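Local coordinates for protein probable FAD-dependent oxidoreductase PA4991 (Pseudomonas aeruginosa PAO1, PDB 5EZ7) that binds one FAD per subunit and probably works as an FAD-dependent oxidoreductase of the DAO family, with a physiological substrate that is still unknown, at residues A[73-76]-A[77-81]; A[134-137]-A[138-141]; A[288-291]-A[292-296]. All coordinates share one frame; numbering follows the deposited sequence.

All three contacts are local, formed within single helices or a turn, and they follow one another along the chain. Interaction 1 is the one near the cofactor: the Trp-79 side chain is about 7 Å from FAD. Interactions 2 and 3 belong to the region of the eight-stranded mixed sheet, interaction 2 in the loop between strands 127-129 and 146-149, interaction 3 on helix 285-299, which packs on that sheet. Their centres are about 21 Å apart and their nearest atoms about 9 Å. Interaction 1 is farther off, with its centre about 27 Å from that of interaction 2 and 34 Å from that of interaction 3. The side chain of Gln-288 in interaction 3 stays about 11 Å from FAD.

Interaction 1: residues A[73-76]-A[77-81]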
loop_
_atom_site.group_PDB
_atom_site.type_symbol
_atom_site.label_atom_id
_atom_site.label_comp_id
_atom_site.label_asym_id
_atom_site.label_seq_id
_atom_site.Cartn_x
_atom_site.Cartn_y
_atom_site.Cartn_z
ATOM N N ALA A 73 -7.163 -10.520 10.033
ATOM C CA ALA A 73 -7.974 -10.179 11.238
ATOM C C ALA A 73 -7.184 -9.463 12.349
ATOM O O ALA A 73 -7.719 -8.637 13.104
ATOM C CB ALA A 73 -8.612 -11.445 11.809
ATOM N N ASP A 74 -5.900 -9.786 12.420
ATOM C CA ASP A 74 -4.998 -9.199 13.390
ATOM C C ASP A 74 -4.324 -7.885 12.919
ATOM O O ASP A 74 -3.592 -7.267 13.686
ATOM C CB ASP A 74 -3.937 -10.248 13.741
ATOM C CG ASP A 74 -3.302 -9.999 15.087
ATOM O OD1 ASP A 74 -4.049 -9.870 16.086
ATOM O OD2 ASP A 74 -2.053 -9.914 15.150
ATOM N N MET A 75 -4.579 -7.434 11.685
ATOM C CA MET A 75 -3.858 -6.279 11.144
ATOM C C MET A 75 -4.201 -4.954 11.857
ATOM O O MET A 75 -3.293 -4.298 12.333
ATOM C CB MET A 75 -3.994 -6.198 9.627
ATOM C CG MET A 75 -3.153 -7.223 8.847
ATOM S SD MET A 75 -1.356 -7.296 9.198
ATOM C CE MET A 75 -1.271 -8.840 10.083
ATOM N N PRO A 76 -5.495 -4.600 12.020
ATOM C CA PRO A 76 -5.757 -3.337 12.755
ATOM C C PRO A 76 -5.079 -3.254 14.136
ATOM O O PRO A 76 -4.500 -2.228 14.455
ATOM C CB PRO A 76 -7.297 -3.276 12.870
ATOM C CG PRO A 76 -7.798 -4.241 11.843
ATOM C CD PRO A 76 -6.748 -5.330 11.749
ATOM N N ARG A 77 -5.098 -4.320 14.922
ATOM C CA ARG A 77 -4.373 -4.299 16.201
ATOM C C ARG A 77 -2.868 -4.052 15.981
ATOM O O ARG A 77 -2.267 -3.159 16.565
ATOM C CB ARG A 77 -4.607 -5.603 16.966
ATOM C CG ARG A 77 -3.965 -5.670 18.347
ATOM C CD ARG A 77 -4.007 -7.095 18.917
ATOM N NE ARG A 77 -3.214 -8.051 18.131
ATOM C CZ ARG A 77 -1.884 -8.175 18.176
ATOM N NH1 ARG A 77 -1.157 -7.416 18.984
ATOM N NH2 ARG A 77 -1.251 -9.064 17.406
ATOM N N ARG A 78 -2.265 -4.836 15.109
ATOM C CA ARG A 78 -0.843 -4.662 14.828
ATOM C C ARG A 78 -0.430 -3.251 14.346
ATOM O O ARG A 78 0.548 -2.711 14.826
ATOM C CB ARG A 78 -0.367 -5.754 13.885
ATOM C CG ARG A 78 -0.286 -7.103 14.612
ATOM C CD ARG A 78 0.220 -8.243 13.739
ATOM N NE ARG A 78 1.589 -8.049 13.305
ATOM C CZ ARG A 78 2.225 -8.865 12.468
ATOM N NH1 ARG A 78 1.600 -9.941 11.976
ATOM N NH2 ARG A 78 3.487 -8.601 12.102
ATOM N N TRP A 79 -1.205 -2.638 13.458
ATOM C CA TRP A 79 -0.895 -1.295 12.965
ATOM C C TRP A 79 -1.108 -0.239 14.024
ATOM O O TRP A 79 -0.294 0.666 14.169
ATOM C CB TRP A 79 -1.750 -0.951 11.760
ATOM C CG TRP A 79 -1.361 -1.650 10.535
ATOM C CD1 TRP A 79 -1.578 -2.924 10.250
ATOM C CD2 TRP A 79 -0.734 -1.087 9.401
ATOM N NE1 TRP A 79 -1.125 -3.225 9.002
ATOM C CE2 TRP A 79 -0.596 -2.103 8.458
ATOM C CE3 TRP A 79 -0.263 0.189 9.089
ATOM C CZ2 TRP A 79 -0.008 -1.907 7.226
ATOM C CZ3 TRP A 79 0.316 0.393 7.850
ATOM C CH2 TRP A 79 0.423 -0.654 6.927
ATOM N N ARG A 80 -2.187 -0.389 14.784
ATOM C CA ARG A 80 -2.444 0.445 15.964
ATOM C C ARG A 80 -1.266 0.431 16.931
ATOM O O ARG A 80 -0.744 1.486 17.289
ATOM C CB ARG A 80 -3.741 -0.003 16.680
ATOM C CG ARG A 80 -4.085 0.718 17.996
ATOM C CD ARG A 80 -4.823 2.030 17.797
ATOM N NE ARG A 80 -6.172 1.813 17.276
ATOM C CZ ARG A 80 -7.045 2.780 16.956
ATOM N NH1 ARG A 80 -6.752 4.083 17.104
ATOM N NH2 ARG A 80 -8.237 2.437 16.467
ATOM N N ALA A 81 -0.821 -0.753 17.321
ATOM C CA ALA A 81 0.300 -0.847 18.246
ATOM C C ALA A 81 1.484 0.020 17.794
ATOM O O ALA A 81 2.135 0.655 18.609
ATOM C CB ALA A 81 0.728 -2.288 18.402
HETATM O O HOH W 1 -6.946 -6.833 14.977
#
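Two nitrogens of Arg-77, NE and NH2, hold the two carboxylate oxygens of Asp-74 along one edge, right where helix 75-82 begins. Arg-77 NE reaches Asp-74 OD1 at 2.9 Å on its syn side, the oxygen lying almost in the guanidinium plane. The salt bridge from Arg-77 NH2 to the syn lone pair of Asp-74 OD2 is 2.5 Å as modelled, with OD2 tilted from the guanidinium plane; the planes of the two groups lie 38° apart. Arg-77 arrives by a chain extended through chi1 and chi2 and then folded back at chi3 (64°), which sets the guanidinium beside the acid instead of beyond it. Asp-74 OD2 also lies against the Arg-78 chain, 3.2 Å from Arg-78 CD, but the Arg-78 guanidinium is committed elsewhere, to Asp-355 and Glu-88. On the backbone, a water bridges Ala-73 O and Arg-77 N, donating to the first and accepting from the second. Regular turns follow at once: Arg-78 N binds Asp-74 O, and Trp-79 N binds Met-75 O at 2.9 Å. Met-75 O also faces the edge of the indole, in its plane, 3.0 Å from Trp-79 CD1. The thioether comes to the indole edge as well, a Met-aromatic contact with Met-75 SD 5.1 Å from the centroid of the Trp-79 five-membered ring, while Met-75 CE rests 3.6 Å from Arg-78 NH1. Trp-79 NE1 donates to Ala-348 O, and the ring touches Leu-347; both of these residues bind FAD. The chemistry is therefore of two kinds: a charged pair, Asp-74 with Arg-77, at the start of the helix, and a methionine-flanked indole tied by its N-H to the FAD-binding loop.

Interaction 2: residues A[134-137]-A[138-141]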
loop_
_atom_site.group_PDB
_atom_site.type_symbol
_atom_site.label_atom_id
_atom_site.label_comp_id
_atom_site.label_asym_id
_atom_site.label_seq_id
_atom_site.Cartn_x
_atom_site.Cartn_y
_atom_site.Cartn_z
ATOM N N LEU A 134 -21.620 9.612 14.912
ATOM C CA LEU A 134 -21.652 9.422 13.439
ATOM C C LEU A 134 -20.580 10.227 12.789
ATOM O O LEU A 134 -20.289 11.322 13.261
ATOM C CB LEU A 134 -22.963 9.866 12.811
ATOM C CG LEU A 134 -24.160 8.962 13.123
ATOM C CD1 LEU A 134 -25.497 9.688 12.994
ATOM C CD2 LEU A 134 -24.106 7.711 12.250
ATOM N N PRO A 135 -20.001 9.702 11.679
ATOM C CA PRO A 135 -19.088 10.546 10.868
ATOM C C PRO A 135 -19.762 11.878 10.455
ATOM O O PRO A 135 -20.998 11.892 10.207
ATOM C CB PRO A 135 -18.778 9.687 9.643
ATOM C CG PRO A 135 -19.147 8.284 10.022
ATOM C CD PRO A 135 -20.154 8.340 11.119
ATOM N N PRO A 136 -18.979 12.986 10.418
ATOM C CA PRO A 136 -19.514 14.313 10.071
ATOM C C PRO A 136 -20.456 14.350 8.849
ATOM O O PRO A 136 -21.511 14.984 8.898
ATOM C CB PRO A 136 -18.236 15.119 9.803
ATOM C CG PRO A 136 -17.256 14.552 10.779
ATOM C CD PRO A 136 -17.537 13.071 10.771
ATOM N N ALA A 137 -20.079 13.632 7.791
ATOM C CA ALA A 137 -20.859 13.560 6.555
ATOM C C ALA A 137 -22.217 12.829 6.679
ATOM O O ALA A 137 -23.027 12.897 5.754
ATOM C CB ALA A 137 -20.013 12.924 5.451
ATOM N N LEU A 138 -22.443 12.111 7.782
ATOM C CA LEU A 138 -23.707 11.429 8.053
ATOM C C LEU A 138 -24.501 11.997 9.254
ATOM O O LEU A 138 -25.462 11.370 9.712
ATOM C CB LEU A 138 -23.400 9.951 8.300
ATOM C CG LEU A 138 -22.680 9.184 7.211
ATOM C CD1 LEU A 138 -22.458 7.781 7.694
ATOM C CD2 LEU A 138 -23.500 9.151 5.938
ATOM N N ARG A 139 -24.098 13.165 9.760
ATOM C CA ARG A 139 -24.796 13.789 10.886
ATOM C C ARG A 139 -26.111 14.417 10.516
ATOM O O ARG A 139 -26.937 14.599 11.378
ATOM C CB ARG A 139 -23.910 14.796 11.625
ATOM C CG ARG A 139 -23.116 14.151 12.752
ATOM C CD ARG A 139 -21.928 14.992 13.189
ATOM N NE ARG A 139 -20.870 14.153 13.759
ATOM C CZ ARG A 139 -19.614 14.535 13.976
ATOM N NH1 ARG A 139 -19.200 15.759 13.671
ATOM N NH2 ARG A 139 -18.750 13.671 14.496
ATOM N N ASP A 140 -26.309 14.721 9.243
ATOM C CA ASP A 140 -27.546 15.314 8.727
ATOM C C ASP A 140 -28.827 14.578 9.154
ATOM O O ASP A 140 -28.818 13.359 9.348
ATOM C CB ASP A 140 -27.491 15.373 7.187
ATOM C CG ASP A 140 -28.481 16.375 6.600
ATOM O OD1 ASP A 140 -28.132 17.580 6.578
ATOM O OD2 ASP A 140 -29.589 15.957 6.188
ATOM N N LYS A 141 -29.922 15.327 9.268
ATOM C CA LYS A 141 -31.235 14.780 9.657
ATOM C C LYS A 141 -31.849 13.893 8.570
ATOM O O LYS A 141 -32.658 13.006 8.862
ATOM C CB LYS A 141 -32.218 15.916 9.974
ATOM C CG LYS A 141 -31.689 16.947 10.959
ATOM C CD LYS A 141 -32.802 17.673 11.698
ATOM C CE LYS A 141 -33.356 16.841 12.855
ATOM N NZ LYS A 141 -32.401 16.675 13.986
#
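The Arg-139 side chain runs alongside Pro-136, and one face of its guanidinium covers the proline's CA and CG. Pro-136 CA is 3.7 Å above the plane of the Arg-139 guanidinium, near the border of the group, and Pro-136 CG approaches Arg-139 NH1, also at 3.7 Å. Reaching this far back takes length: the arginine runs extended from CG to NE (chi2 161°), carrying its head group past Pro-136 to the carbonyl of Leu-134. There, Arg-139 NE at 2.9 Å and Arg-139 NH2 at 3.1 Å both point to Leu-134 O, but both bonds are weak because they are strongly bent. Arg-139 NH2 has a further weak bond to Glu-132 O. The backbone between these ends makes a tight 3-10-like turn. Leu-138 N donates to Pro-135 O at 2.8 Å, and Arg-139 N to Pro-136 O at 3.3 Å. Leu-138 CD1 packs 4.1 Å from Pro-135 CG, while Leu-134 CD1 brushes the Leu-138 carbonyl oxygen. From the turn, Pro-135 touches Tyr-102 and Leu-138 touches Trp-104, both of strand 102-105, and Ala-137 O accepts a bond from Trp-302 NE1, fixing the loop between strands 127-129 and 146-149 to the sheet and to its neighbouring loop. Both prolines thus serve as acceptors through their carbonyls, with Leu-138 N and Arg-139 N as donors, and the arginine's positive charge is probably partly offset by the carbonyls of Leu-134 and Glu-132, through three weak bonds with no acid across the contact.

Interaction 3: residues A[288-291]-A[292-296]; sequences QIAE and ARREL
This is an i to i+3 salt bridge along one rim of helix 285-299, which packs on strands 224-236, 267-272 and 309-320 of the eight-stranded sheet. Glu-291 OE1 receives Arg-294 NH1 at 2.6 Å, close to the guanidinium plane but from above the carboxylate plane by 40°. The two side chains cross at about a right angle, and a single nitrogen, NH1, makes the bond. Glu-291 has its CG opposite the backbone N (chi1 -179°) and bends at chi2, while Arg-294 folds at chi3 (-62°) to bring its guanidinium back over the preceding turn. One face of the Arg-294 guanidinium lies above Ala-290 O, at 3.8 Å, and Arg-294 NH1 also passes 3.5 Å from Glu-291 CA. Beneath, the regular helix bonds run on, among them Arg-293 N to Ile-289 O at 2.9 Å and Arg-294 N to Ala-290 O at 3.1 Å. On another flank, Ile-289 and Arg-293 run side by side, Ile-289 CG2 reaching 4.1 Å from Arg-293 NE, and the Arg-293 guanidinium makes a cation-pi contact with Trp-310, which Ile-289 and Ala-292 also touch. Toward the sheet, Ala-292 meets Val-232 and Leu-271, and buried Gln-288 also touches Val-232, its amide bonded to Ile-275 O, His-230 O and Arg-283 NE. Glu-295 lies beside Glu-291, Glu-295 CG being 3.8 Å from Glu-291 OE2, and is paired with Arg-254. The two acids therefore run alongside each other without being left as bare like charges: Arg-294 probably offsets Glu-291 and Arg-254 probably offsets Glu-295, which would ease their mutual repulsion.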
loop_
_atom_site.group_PDB
_atom_site.type_symbol
_atom_site.label_atom_id
_atom_site.label_comp_id
_atom_site.label_asym_id
_atom_site.label_seq_id
_atom_site.Cartn_x
_atom_site.Cartn_y
_atom_site.Cartn_z
ATOM N N GLN A 288 -17.784 7.580 -16.106
ATOM C CA GLN A 288 -17.441 7.213 -14.717
ATOM C C GLN A 288 -17.710 8.332 -13.716
ATOM O O GLN A 288 -18.242 8.077 -12.631
ATOM C CB GLN A 288 -15.993 6.714 -14.612
ATOM C CG GLN A 288 -15.572 6.281 -13.213
ATOM C CD GLN A 288 -16.258 5.016 -12.716
ATOM O OE1 GLN A 288 -17.367 4.663 -13.133
ATOM N NE2 GLN A 288 -15.591 4.327 -11.816
ATOM N N ILE A 289 -17.357 9.560 -14.096
ATOM C CA ILE A 289 -17.731 10.750 -13.334
ATOM C C ILE A 289 -19.232 10.868 -13.219
ATOM O O ILE A 289 -19.735 11.040 -12.138
ATOM C CB ILE A 289 -17.113 12.024 -13.937
ATOM C CG1 ILE A 289 -15.619 12.065 -13.538
ATOM C CG2 ILE A 289 -17.836 13.308 -13.489
ATOM C CD1 ILE A 289 -14.773 12.941 -14.464
ATOM N N ALA A 290 -19.943 10.747 -14.325
ATOM C CA ALA A 290 -21.395 10.893 -14.299
ATOM C C ALA A 290 -22.055 9.857 -13.378
ATOM O O ALA A 290 -22.984 10.195 -12.648
ATOM C CB ALA A 290 -21.978 10.820 -15.700
ATOM N N GLU A 291 -21.547 8.622 -13.400
ATOM C CA GLU A 291 -22.004 7.542 -12.499
ATOM C C GLU A 291 -21.759 7.900 -11.009
ATOM O O GLU A 291 -22.642 7.775 -10.132
ATOM C CB GLU A 291 -21.284 6.236 -12.863
ATOM C CG GLU A 291 -21.665 5.016 -12.045
ATOM C CD GLU A 291 -23.135 4.601 -12.205
ATOM O OE1 GLU A 291 -23.726 4.774 -13.293
ATOM O OE2 GLU A 291 -23.731 4.107 -11.227
ATOM N N ALA A 292 -20.562 8.375 -10.745
ATOM C CA ALA A 292 -20.227 8.910 -9.444
ATOM C C ALA A 292 -21.158 10.036 -8.991
ATOM O O ALA A 292 -21.530 10.038 -7.820
ATOM C CB ALA A 292 -18.789 9.402 -9.420
ATOM N N ARG A 293 -21.555 10.961 -9.880
ATOM C CA ARG A 293 -22.481 12.057 -9.459
ATOM C C ARG A 293 -23.844 11.551 -9.093
ATOM O O ARG A 293 -24.422 12.034 -8.142
ATOM C CB ARG A 293 -22.767 13.095 -10.530
ATOM C CG ARG A 293 -21.638 13.996 -10.909
ATOM C CD ARG A 293 -22.152 14.964 -11.963
ATOM N NE ARG A 293 -21.040 15.682 -12.569
ATOM C CZ ARG A 293 -20.545 16.844 -12.134
ATOM N NH1 ARG A 293 -21.074 17.475 -11.065
ATOM N NH2 ARG A 293 -19.502 17.402 -12.781
ATOM N N ARG A 294 -24.380 10.640 -9.893
ATOM C CA ARG A 294 -25.640 10.022 -9.566
ATOM C C ARG A 294 -25.587 9.388 -8.182
ATOM O O ARG A 294 -26.458 9.621 -7.350
ATOM C CB ARG A 294 -26.060 8.983 -10.621
ATOM C CG ARG A 294 -26.667 9.595 -11.884
ATOM C CD ARG A 294 -27.304 8.514 -12.774
ATOM N NE ARG A 294 -26.312 7.534 -13.253
ATOM C CZ ARG A 294 -25.519 7.709 -14.315
ATOM N NH1 ARG A 294 -24.625 6.762 -14.652
ATOM N NH2 ARG A 294 -25.596 8.839 -15.035
ATOM N N GLU A 295 -24.529 8.624 -7.918
ATOM C CA GLU A 295 -24.488 7.856 -6.686
ATOM C C GLU A 295 -24.305 8.721 -5.421
ATOM O O GLU A 295 -24.955 8.479 -4.399
ATOM C CB GLU A 295 -23.482 6.729 -6.822
ATOM C CG GLU A 295 -23.986 5.620 -7.748
ATOM C CD GLU A 295 -24.718 4.529 -6.987
ATOM O OE1 GLU A 295 -24.005 3.667 -6.378
ATOM O OE2 GLU A 295 -25.995 4.548 -6.993
ATOM N N LEU A 296 -23.483 9.762 -5.500
ATOM C CA LEU A 296 -23.406 10.722 -4.403
ATOM C C LEU A 296 -24.678 11.555 -4.163
ATOM O O LEU A 296 -25.011 11.803 -3.019
ATOM C CB LEU A 296 -22.191 11.621 -4.532
ATOM C CG LEU A 296 -20.900 10.824 -4.361
ATOM C CD1 LEU A 296 -19.703 11.692 -4.751
ATOM C CD2 LEU A 296 -20.758 10.250 -2.955
#